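Local coordinates for ECL CdiI (Enterobacter cloacae subsp. cloacae, PDB 4NTQ), which serves as the immunity protein of a contact-dependent growth inhibition module and is bound here to its cognate toxin, an RNase carried by CdiA, at residues B[14-19]-B[35-40]; B[23-28]-B[127-132]; B[57-62]-B[82-87]. All blocks are in the same frame, centred on the assembly; numbering follows the deposited sequence.

Interactions 1 and 2 share strand 16-25: residues 14-19 lead into it and residues 23-28 carry it into a hairpin turn, and the centres of the two contacts are about 25 Å apart. Interaction 2 sets that hairpin across the second antiparallel sheet, to which interaction 3 also belongs. Their centres are about 15 Å apart, and they touch where Asp132 CB packs on Glu87 O at 3.8 Å. Interactions 1 and 3 lie on opposite sides of the chain's centre, about 30 Å between centres. The toxin chain reaches residues of interactions 1 and 2, whereas neither segment of interaction 3 touches it.

Interaction 1: B[14-19]-B[35-40]; sequences EGELVQ and PLSYWD
Leu36 lays its side chain against the strand that begins at Glu16. Its CB meets Leu17 O at 3.6 Å, directly beside the backbone bond that joins the segments. With CG anti to its own carbonyl carbon (chi1 -54°), the chain turns along the strand, and Leu36 CG lies near both Leu17 O and Gln19 N. At the tip the branches separate: CD1 lies over the peptide between Val18 and Gln19 and reaches Leu17 CG at 4.2 Å, while CD2 meets Gln19 CB at 4.0 Å. A forked aliphatic end suits this place, since one residue fills in against two neighbours, and Ile41 of helix 41-58 also touches it. The bond beside it runs from Leu36 N to Leu17 O, 3.1 Å, with the donor nearly along the C=O axis.

This is the open end of the antiparallel hairpin formed by strands 16-25 and 28-35, where Val18 and Pro35 make a non-hydrogen-bonded pair. Proline is tolerated here, because in such a pair the residue's nitrogen does not face the partner strand; Pro35 O is bonded to Tyr44 OH. After it the chain leaves the sheet for helix 41-58, whose N-cap is Asp40, with OD2 bonded to Asp43 N.

Glu16 runs side by side with Pro35. Its CG takes the crowded position between backbone N and carbonyl carbon (chi1 65°), and the extended chain brings OE1 to 3.4 Å from Pro35 CB. The other oxygen, OE2, is hydrogen-bonded to Tyr69 OH, and Glu16 also packs on Gly189 of the toxin chain. Gln19 bends at chi2 (54°), carrying its amide away from Leu36 so that NE2 bonds to Gly8 O.

Interaction 2: B[23-28]-B[127-132]; sequences IVINDY and SEWHTD
Strands 23-25 and 129-132 belong to different antiparallel sheets and cross steeply, their axes at 72° and 7.9 Å apart at closest approach. The first strand ends in a type II' turn from Ile25 to Tyr28, a tight hairpin closed by backbone bonds in both directions between those two residues. Asn26 holds the positive-phi corner of the turn, a conformation that asparagine tolerates better than most residues with a side chain.

No hydrogen bond links the segments; hydrophobic and aromatic groups join them. Ile25 crosses Trp129 at about a right angle, and its CG2, anti to the backbone N, lies 3.9 Å from Trp129 CB. The same methyl meets Thr131 CB at 4.1 Å, so the two beta-branched residues meet close to their backbones. Thr131 OG1 is occupied elsewhere, bonding to Ser135 OG. Ile25 also packs on Val91 of the adjoining strand 88-97 and on Trp80 of strand 76-85 beyond it.

Beyond the turn, Tyr28 holds CG anti to its backbone N (chi1 180°), which swings its ring over the indole of Trp129. The two planes are tilted by 35°, an oblique meeting of broad flat groups. Arg222 of the toxin chain packs on Trp129 and makes a weak hydrogen bond to Tyr28 OH, whose stronger partner is Glu30 OE1; the aromatic pair therefore borders the toxin interface. Trp129 NE1 sits over the centre of the Tyr28 ring, 3.1 Å above its plane.

Interaction 3: B[57-62]-B[82-87]; sequences SNKTHS and LYFEDE
Thr60 O is gripped by two donors, Phe84 N and, it appears, a water. Phe84 N reaches it at 3.1 Å, almost perfectly straight (176° at the hydrogen) and in the carbonyl plane. The water lies 2.5 Å from Thr60 O and also reaches Phe84 O, but more acceptors surround it than it has protons to give. Thr60 is itself held by its hydroxyl, OG1 donating to Asn58 OD1 at 2.6 Å at the end of helix 41-58.

The chain then enters an antiparallel hairpin. Ser62 and Leu82 form the hydrogen-bonded pair, exchanging two backbone bonds, and His61 and Tyr83 the non-hydrogen-bonded one. On the face of His61 and Tyr83, the imidazole NE2 bonds to Asn110 O and the phenol OH to Glu114 O. On the other face, Ser62 OG lies in the plane of the Phe84 ring, 3.7 Å from CE2 at its edge; small and polar, it also bonds to Ser51 O. Lys59 lays its aliphatic CD 4.0 Å from Phe84 CB while NZ turns back to Leu56 O. Phe84 itself packs on Leu56 of helix 41-58, Leu133 of helix 133-144 and Val89 of strand 88-97.

Interaction 1: B[14-19]-B[35-40]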
loop_
_atom_site.group_PDB
_atom_site.type_symbol
_atom_site.label_atom_id
_atom_site.label_comp_id
_atom_site.label_asym_id
_atom_site.label_seq_id
_atom_site.Cartn_x
_atom_site.Cartn_y
_atom_site.Cartn_z
ATOM N N GLU B 14 -15.889 0.561 -4.442
ATOM C CA GLU B 14 -15.940 -0.523 -3.477
ATOM C C GLU B 14 -16.689 -0.043 -2.254
ATOM O O GLU B 14 -16.307 -0.330 -1.124
ATOM C CB GLU B 14 -14.536 -1.009 -3.102
ATOM C CG GLU B 14 -14.437 -2.511 -2.993
ATOM C CD GLU B 14 -14.763 -3.211 -4.301
ATOM O OE1 GLU B 14 -13.959 -3.092 -5.252
ATOM O OE2 GLU B 14 -15.823 -3.874 -4.381
ATOM N N GLY B 15 -17.744 0.726 -2.502
ATOM C CA GLY B 15 -18.664 1.129 -1.462
ATOM C C GLY B 15 -18.211 2.272 -0.582
ATOM O O GLY B 15 -18.804 2.501 0.468
ATOM N N GLU B 16 -17.176 2.999 -0.995
ATOM C CA GLU B 16 -16.762 4.192 -0.245
ATOM C C GLU B 16 -16.069 5.265 -1.094
ATOM O O GLU B 16 -15.606 4.993 -2.204
ATOM C CB GLU B 16 -15.883 3.812 0.949
ATOM C CG GLU B 16 -14.558 3.195 0.589
ATOM C CD GLU B 16 -13.520 3.414 1.673
ATOM O OE1 GLU B 16 -13.493 4.526 2.252
ATOM O OE2 GLU B 16 -12.740 2.478 1.947
ATOM N N LEU B 17 -16.012 6.485 -0.563
ATOM C CA LEU B 17 -15.401 7.616 -1.264
ATOM C C LEU B 17 -13.884 7.539 -1.239
ATOM O O LEU B 17 -13.267 7.478 -0.172
ATOM C CB LEU B 17 -15.833 8.943 -0.640
ATOM C CG LEU B 17 -15.765 10.217 -1.489
ATOM C CD1 LEU B 17 -16.748 10.147 -2.675
ATOM C CD2 LEU B 17 -16.058 11.447 -0.621
ATOM N N VAL B 18 -13.278 7.548 -2.413
ATOM C CA VAL B 18 -11.831 7.485 -2.486
ATOM C C VAL B 18 -11.306 8.627 -3.321
ATOM O O VAL B 18 -12.042 9.255 -4.087
ATOM C CB VAL B 18 -11.339 6.153 -3.067
ATOM C CG1 VAL B 18 -11.982 4.969 -2.320
ATOM C CG2 VAL B 18 -11.634 6.087 -4.556
ATOM N N GLN B 19 -10.026 8.904 -3.147
ATOM C CA GLN B 19 -9.344 9.920 -3.918
ATOM C C GLN B 19 -8.446 9.212 -4.915
ATOM O O GLN B 19 -7.446 8.580 -4.517
ATOM C CB GLN B 19 -8.507 10.808 -2.985
ATOM C CG GLN B 19 -7.624 11.800 -3.698
ATOM C CD GLN B 19 -8.402 12.665 -4.672
ATOM O OE1 GLN B 19 -9.133 13.567 -4.271
ATOM N NE2 GLN B 19 -8.240 12.395 -5.965
ATOM N N PRO B 35 -8.648 5.863 0.502
ATOM C CA PRO B 35 -9.961 5.995 1.159
ATOM C C PRO B 35 -10.016 7.220 2.064
ATOM O O PRO B 35 -9.042 7.528 2.770
ATOM C CB PRO B 35 -10.080 4.705 1.990
ATOM C CG PRO B 35 -8.706 4.245 2.208
ATOM C CD PRO B 35 -7.928 4.664 0.960
ATOM N N LEU B 36 -11.158 7.896 2.053
ATOM C CA LEU B 36 -11.321 9.170 2.748
ATOM C C LEU B 36 -12.262 9.083 3.950
ATOM O O LEU B 36 -12.654 10.105 4.522
ATOM C CB LEU B 36 -11.860 10.224 1.769
ATOM C CG LEU B 36 -11.067 10.420 0.485
ATOM C CD1 LEU B 36 -11.827 11.342 -0.479
ATOM C CD2 LEU B 36 -9.708 10.984 0.804
ATOM N N SER B 37 -12.662 7.872 4.313
ATOM C CA SER B 37 -13.694 7.731 5.344
ATOM C C SER B 37 -13.221 8.181 6.735
ATOM O O SER B 37 -14.028 8.540 7.584
ATOM C CB SER B 37 -14.270 6.308 5.375
ATOM O OG SER B 37 -13.281 5.365 5.741
ATOM N N TYR B 38 -11.913 8.191 6.943
ATOM C CA TYR B 38 -11.326 8.579 8.228
ATOM C C TYR B 38 -10.384 9.779 8.054
ATOM O O TYR B 38 -10.501 10.775 8.760
ATOM C CB TYR B 38 -10.582 7.386 8.847
ATOM C CG TYR B 38 -9.972 7.638 10.213
ATOM C CD1 TYR B 38 -10.766 7.712 11.355
ATOM C CD2 TYR B 38 -8.601 7.768 10.366
ATOM C CE1 TYR B 38 -10.208 7.930 12.606
ATOM C CE2 TYR B 38 -8.030 7.984 11.614
ATOM C CZ TYR B 38 -8.842 8.066 12.721
ATOM O OH TYR B 38 -8.280 8.280 13.941
ATOM N N TRP B 39 -9.459 9.679 7.106
ATOM C CA TRP B 39 -8.541 10.767 6.775
ATOM C C TRP B 39 -8.947 11.483 5.493
ATOM O O TRP B 39 -9.279 10.828 4.509
ATOM C CB TRP B 39 -7.156 10.191 6.514
ATOM C CG TRP B 39 -6.279 10.068 7.728
ATOM C CD1 TRP B 39 -6.584 10.430 9.009
ATOM C CD2 TRP B 39 -4.942 9.556 7.763
ATOM N NE1 TRP B 39 -5.518 10.168 9.840
ATOM C CE2 TRP B 39 -4.499 9.632 9.096
ATOM C CE3 TRP B 39 -4.083 9.032 6.796
ATOM C CZ2 TRP B 39 -3.232 9.202 9.486
ATOM C CZ3 TRP B 39 -2.819 8.608 7.187
ATOM C CH2 TRP B 39 -2.409 8.697 8.517
ATOM N N ASP B 40 -8.890 12.814 5.479
ATOM C CA ASP B 40 -8.878 13.536 4.201
ATOM C C ASP B 40 -7.447 13.587 3.678
ATOM O O ASP B 40 -6.539 13.031 4.303
ATOM C CB ASP B 40 -9.490 14.949 4.312
ATOM C CG ASP B 40 -8.785 15.837 5.342
ATOM O OD1 ASP B 40 -9.459 16.710 5.926
ATOM O OD2 ASP B 40 -7.570 15.688 5.563
#

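Interaction 2: B[23-28]-B[127-132]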
loop_
_atom_site.group_PDB
_atom_site.type_symbol
_atom_site.label_atom_id
_atom_site.label_comp_id
_atom_site.label_asym_id
_atom_site.label_seq_id
_atom_site.Cartn_x
_atom_site.Cartn_y
_atom_site.Cartn_z
ATOM N N ILE B 23 1.138 7.043 -7.321
ATOM C CA ILE B 23 2.457 7.151 -6.762
ATOM C C ILE B 23 3.469 7.035 -7.904
ATOM O O ILE B 23 3.349 6.169 -8.763
ATOM C CB ILE B 23 2.694 6.114 -5.654
ATOM C CG1 ILE B 23 4.066 6.332 -5.026
ATOM C CG2 ILE B 23 2.584 4.691 -6.192
ATOM C CD1 ILE B 23 4.347 5.421 -3.839
ATOM N N VAL B 24 4.443 7.941 -7.908
ATOM C CA VAL B 24 5.503 7.964 -8.907
ATOM C C VAL B 24 6.843 7.745 -8.240
ATOM O O VAL B 24 7.204 8.469 -7.313
ATOM C CB VAL B 24 5.612 9.334 -9.601
ATOM C CG1 VAL B 24 6.684 9.290 -10.684
ATOM C CG2 VAL B 24 4.277 9.744 -10.170
ATOM N N ILE B 25 7.573 6.750 -8.720
ATOM C CA ILE B 25 8.910 6.461 -8.243
ATOM C C ILE B 25 9.781 6.474 -9.486
ATOM O O ILE B 25 9.912 5.455 -10.160
ATOM C CB ILE B 25 8.977 5.073 -7.591
ATOM C CG1 ILE B 25 7.899 4.919 -6.508
ATOM C CG2 ILE B 25 10.340 4.835 -6.976
ATOM C CD1 ILE B 25 7.668 3.449 -6.083
ATOM N N ASN B 26 10.314 7.645 -9.824
ATOM C CA ASN B 26 11.118 7.810 -11.039
ATOM C C ASN B 26 10.355 7.390 -12.310
ATOM O O ASN B 26 9.394 8.059 -12.700
ATOM C CB ASN B 26 12.466 7.089 -10.906
ATOM C CG ASN B 26 13.389 7.382 -12.045
ATOM O OD1 ASN B 26 13.136 8.285 -12.839
ATOM N ND2 ASN B 26 14.471 6.620 -12.144
ATOM N N ASP B 27 10.762 6.298 -12.956
ATOM C CA ASP B 27 10.080 5.870 -14.187
ATOM C C ASP B 27 8.885 4.952 -13.920
ATOM O O ASP B 27 8.151 4.600 -14.839
ATOM C CB ASP B 27 11.047 5.251 -15.211
ATOM C CG ASP B 27 11.937 4.155 -14.609
ATOM O OD1 ASP B 27 11.830 3.889 -13.389
ATOM O OD2 ASP B 27 12.765 3.575 -15.356
ATOM N N TYR B 28 8.681 4.581 -12.658
ATOM C CA TYR B 28 7.517 3.783 -12.300
ATOM C C TYR B 28 6.377 4.647 -11.753
ATOM O O TYR B 28 6.599 5.598 -10.993
ATOM C CB TYR B 28 7.899 2.696 -11.295
ATOM C CG TYR B 28 6.750 1.809 -10.853
ATOM C CD1 TYR B 28 6.343 0.723 -11.633
ATOM C CD2 TYR B 28 6.072 2.050 -9.649
ATOM C CE1 TYR B 28 5.290 -0.102 -11.228
ATOM C CE2 TYR B 28 5.021 1.226 -9.237
ATOM C CZ TYR B 28 4.631 0.158 -10.037
ATOM O OH TYR B 28 3.591 -0.662 -9.637
ATOM N N SER B 127 9.072 -7.127 -4.022
ATOM C CA SER B 127 8.972 -6.074 -5.017
ATOM C C SER B 127 9.687 -4.822 -4.508
ATOM O O SER B 127 9.571 -4.464 -3.343
ATOM C CB SER B 127 7.510 -5.776 -5.343
ATOM O OG SER B 127 6.876 -6.857 -6.016
ATOM N N GLU B 128 10.438 -4.166 -5.383
ATOM C CA GLU B 128 11.232 -3.007 -4.984
ATOM C C GLU B 128 11.508 -2.058 -6.156
ATOM O O GLU B 128 11.767 -2.486 -7.279
ATOM C CB GLU B 128 12.558 -3.466 -4.358
ATOM C CG GLU B 128 13.332 -2.359 -3.662
ATOM C CD GLU B 128 14.574 -2.873 -2.938
ATOM O OE1 GLU B 128 15.579 -3.174 -3.614
ATOM O OE2 GLU B 128 14.544 -2.968 -1.694
ATOM N N TRP B 129 11.461 -0.764 -5.888
ATOM C CA TRP B 129 11.789 0.228 -6.903
ATOM C C TRP B 129 12.811 1.187 -6.292
ATOM O O TRP B 129 13.044 1.162 -5.082
ATOM C CB TRP B 129 10.524 0.991 -7.323
ATOM C CG TRP B 129 9.444 0.134 -7.972
ATOM C CD1 TRP B 129 9.159 0.052 -9.308
ATOM C CD2 TRP B 129 8.508 -0.736 -7.313
ATOM N NE1 TRP B 129 8.116 -0.819 -9.522
ATOM C CE2 TRP B 129 7.693 -1.310 -8.315
ATOM C CE3 TRP B 129 8.279 -1.082 -5.982
ATOM C CZ2 TRP B 129 6.666 -2.216 -8.024
ATOM C CZ3 TRP B 129 7.264 -1.991 -5.692
ATOM C CH2 TRP B 129 6.464 -2.542 -6.710
ATOM N N HIS B 130 13.416 2.046 -7.103
ATOM C CA HIS B 130 14.335 3.006 -6.528
ATOM C C HIS B 130 14.273 4.390 -7.140
ATOM O O HIS B 130 13.903 4.560 -8.295
ATOM C CB HIS B 130 15.764 2.477 -6.552
ATOM C CG HIS B 130 16.322 2.298 -7.927
ATOM N ND1 HIS B 130 16.156 1.136 -8.655
ATOM C CD2 HIS B 130 17.075 3.120 -8.697
ATOM C CE1 HIS B 130 16.767 1.257 -9.820
ATOM N NE2 HIS B 130 17.339 2.450 -9.869
ATOM N N THR B 131 14.632 5.375 -6.323
ATOM C CA THR B 131 14.763 6.752 -6.754
ATOM C C THR B 131 15.849 7.417 -5.908
ATOM O O THR B 131 16.278 6.856 -4.907
ATOM C CB THR B 131 13.422 7.505 -6.628
ATOM O OG1 THR B 131 13.569 8.808 -7.176
ATOM C CG2 THR B 131 12.964 7.620 -5.165
ATOM N N ASP B 132 16.303 8.600 -6.308
ATOM C CA ASP B 132 17.423 9.242 -5.620
ATOM C C ASP B 132 16.946 10.016 -4.383
ATOM O O ASP B 132 15.771 10.348 -4.266
ATOM C CB ASP B 132 18.170 10.167 -6.576
ATOM C CG ASP B 132 17.373 11.407 -6.915
ATOM O OD1 ASP B 132 16.189 11.281 -7.269
ATOM O OD2 ASP B 132 17.918 12.515 -6.807
#

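Interaction 3: B[57-62]-B[82-87]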
loop_
_atom_site.group_PDB
_atom_site.type_symbol
_atom_site.label_atom_id
_atom_site.label_comp_id
_atom_site.label_asym_id
_atom_site.label_seq_id
_atom_site.Cartn_x
_atom_site.Cartn_y
_atom_site.Cartn_z
ATOM N N SER B 57 15.706 12.190 8.691
ATOM C CA SER B 57 16.581 12.722 9.727
ATOM C C SER B 57 17.670 11.722 10.134
ATOM O O SER B 57 18.831 12.097 10.252
ATOM C CB SER B 57 15.782 13.208 10.938
ATOM O OG SER B 57 15.259 12.119 11.670
ATOM N N ASN B 58 17.311 10.449 10.291
ATOM C CA ASN B 58 18.293 9.429 10.682
ATOM C C ASN B 58 18.577 8.378 9.607
ATOM O O ASN B 58 19.215 7.364 9.881
ATOM C CB ASN B 58 17.879 8.739 11.990
ATOM C CG ASN B 58 16.481 8.154 11.922
ATOM O OD1 ASN B 58 16.006 7.747 10.857
ATOM N ND2 ASN B 58 15.802 8.132 13.056
ATOM N N LYS B 59 18.075 8.625 8.399
ATOM C CA LYS B 59 18.337 7.763 7.247
ATOM C C LYS B 59 17.994 6.287 7.493
ATOM O O LYS B 59 18.741 5.388 7.112
ATOM C CB LYS B 59 19.788 7.928 6.787
ATOM C CG LYS B 59 20.129 9.349 6.335
ATOM C CD LYS B 59 19.348 9.734 5.080
ATOM C CE LYS B 59 19.702 11.132 4.589
ATOM N NZ LYS B 59 18.922 12.195 5.273
ATOM N N THR B 60 16.857 6.051 8.138
ATOM C CA THR B 60 16.363 4.692 8.340
ATOM C C THR B 60 15.283 4.381 7.304
ATOM O O THR B 60 15.589 4.027 6.169
ATOM C CB THR B 60 15.811 4.525 9.750
ATOM O OG1 THR B 60 14.899 5.600 10.025
ATOM C CG2 THR B 60 16.961 4.565 10.767
ATOM N N HIS B 61 14.019 4.561 7.675
ATOM C CA HIS B 61 12.934 4.364 6.729
ATOM C C HIS B 61 11.784 5.323 6.954
ATOM O O HIS B 61 11.648 5.897 8.030
ATOM C CB HIS B 61 12.420 2.921 6.766
ATOM C CG HIS B 61 12.052 2.440 8.138
ATOM N ND1 HIS B 61 12.899 1.663 8.909
ATOM C CD2 HIS B 61 10.931 2.622 8.875
ATOM C CE1 HIS B 61 12.310 1.389 10.060
ATOM N NE2 HIS B 61 11.119 1.960 10.067
ATOM N N SER B 62 10.957 5.490 5.923
ATOM C CA SER B 62 9.747 6.312 5.996
ATOM C C SER B 62 8.564 5.560 5.409
ATOM O O SER B 62 8.520 5.290 4.202
ATOM C CB SER B 62 9.934 7.617 5.223
ATOM O OG SER B 62 10.707 8.530 5.980
ATOM N N LEU B 82 9.955 3.660 2.301
ATOM C CA LEU B 82 11.194 4.189 1.731
ATOM C C LEU B 82 12.355 3.809 2.637
ATOM O O LEU B 82 12.302 4.034 3.844
ATOM C CB LEU B 82 11.122 5.712 1.596
ATOM C CG LEU B 82 10.343 6.310 0.418
ATOM C CD1 LEU B 82 8.918 5.791 0.310
ATOM C CD2 LEU B 82 10.336 7.812 0.522
ATOM N N TYR B 83 13.394 3.211 2.064
ATOM C CA TYR B 83 14.562 2.863 2.846
ATOM C C TYR B 83 15.719 3.691 2.334
ATOM O O TYR B 83 15.983 3.701 1.144
ATOM C CB TYR B 83 14.891 1.377 2.701
ATOM C CG TYR B 83 13.951 0.416 3.398
ATOM C CD1 TYR B 83 14.049 0.193 4.773
ATOM C CD2 TYR B 83 13.002 -0.317 2.677
ATOM C CE1 TYR B 83 13.213 -0.705 5.416
ATOM C CE2 TYR B 83 12.142 -1.238 3.319
ATOM C CZ TYR B 83 12.258 -1.413 4.688
ATOM O OH TYR B 83 11.437 -2.297 5.336
ATOM N N PHE B 84 16.402 4.389 3.223
ATOM C CA PHE B 84 17.489 5.274 2.812
ATOM C C PHE B 84 18.875 4.648 2.924
ATOM O O PHE B 84 19.266 4.184 3.995
ATOM C CB PHE B 84 17.435 6.558 3.621
ATOM C CG PHE B 84 16.118 7.252 3.533
ATOM C CD1 PHE B 84 15.801 8.010 2.412
ATOM C CD2 PHE B 84 15.185 7.139 4.554
ATOM C CE1 PHE B 84 14.579 8.658 2.305
ATOM C CE2 PHE B 84 13.942 7.779 4.459
ATOM C CZ PHE B 84 13.643 8.546 3.325
ATOM N N GLU B 85 19.604 4.613 1.808
ATOM C CA GLU B 85 21.006 4.197 1.809
ATOM C C GLU B 85 21.831 5.140 0.961
ATOM O O GLU B 85 21.772 5.092 -0.277
ATOM C CB GLU B 85 21.162 2.775 1.294
ATOM C CG GLU B 85 20.647 1.742 2.259
ATOM C CD GLU B 85 20.839 0.333 1.752
ATOM O OE1 GLU B 85 21.905 0.036 1.149
ATOM O OE2 GLU B 85 19.917 -0.473 1.963
ATOM N N ASP B 86 22.594 5.989 1.645
ATOM C CA ASP B 86 23.333 7.073 1.012
ATOM C C ASP B 86 22.438 8.002 0.166
ATOM O O ASP B 86 21.525 8.617 0.721
ATOM C CB ASP B 86 24.532 6.516 0.257
ATOM C CG ASP B 86 25.425 5.668 1.151
ATOM O OD1 ASP B 86 26.026 4.687 0.653
ATOM O OD2 ASP B 86 25.499 5.977 2.360
ATOM N N GLU B 87 22.689 8.104 -1.142
ATOM C CA GLU B 87 21.901 8.987 -2.008
ATOM C C GLU B 87 20.880 8.191 -2.804
ATOM O O GLU B 87 20.309 8.682 -3.778
ATOM C CB GLU B 87 22.802 9.757 -2.969
ATOM C CG GLU B 87 23.800 10.690 -2.292
ATOM C CD GLU B 87 23.138 11.912 -1.688
ATOM O OE1 GLU B 87 22.311 12.540 -2.383
ATOM O OE2 GLU B 87 23.435 12.236 -0.515
HETATM O O HOH W 1 17.731 2.755 5.994
#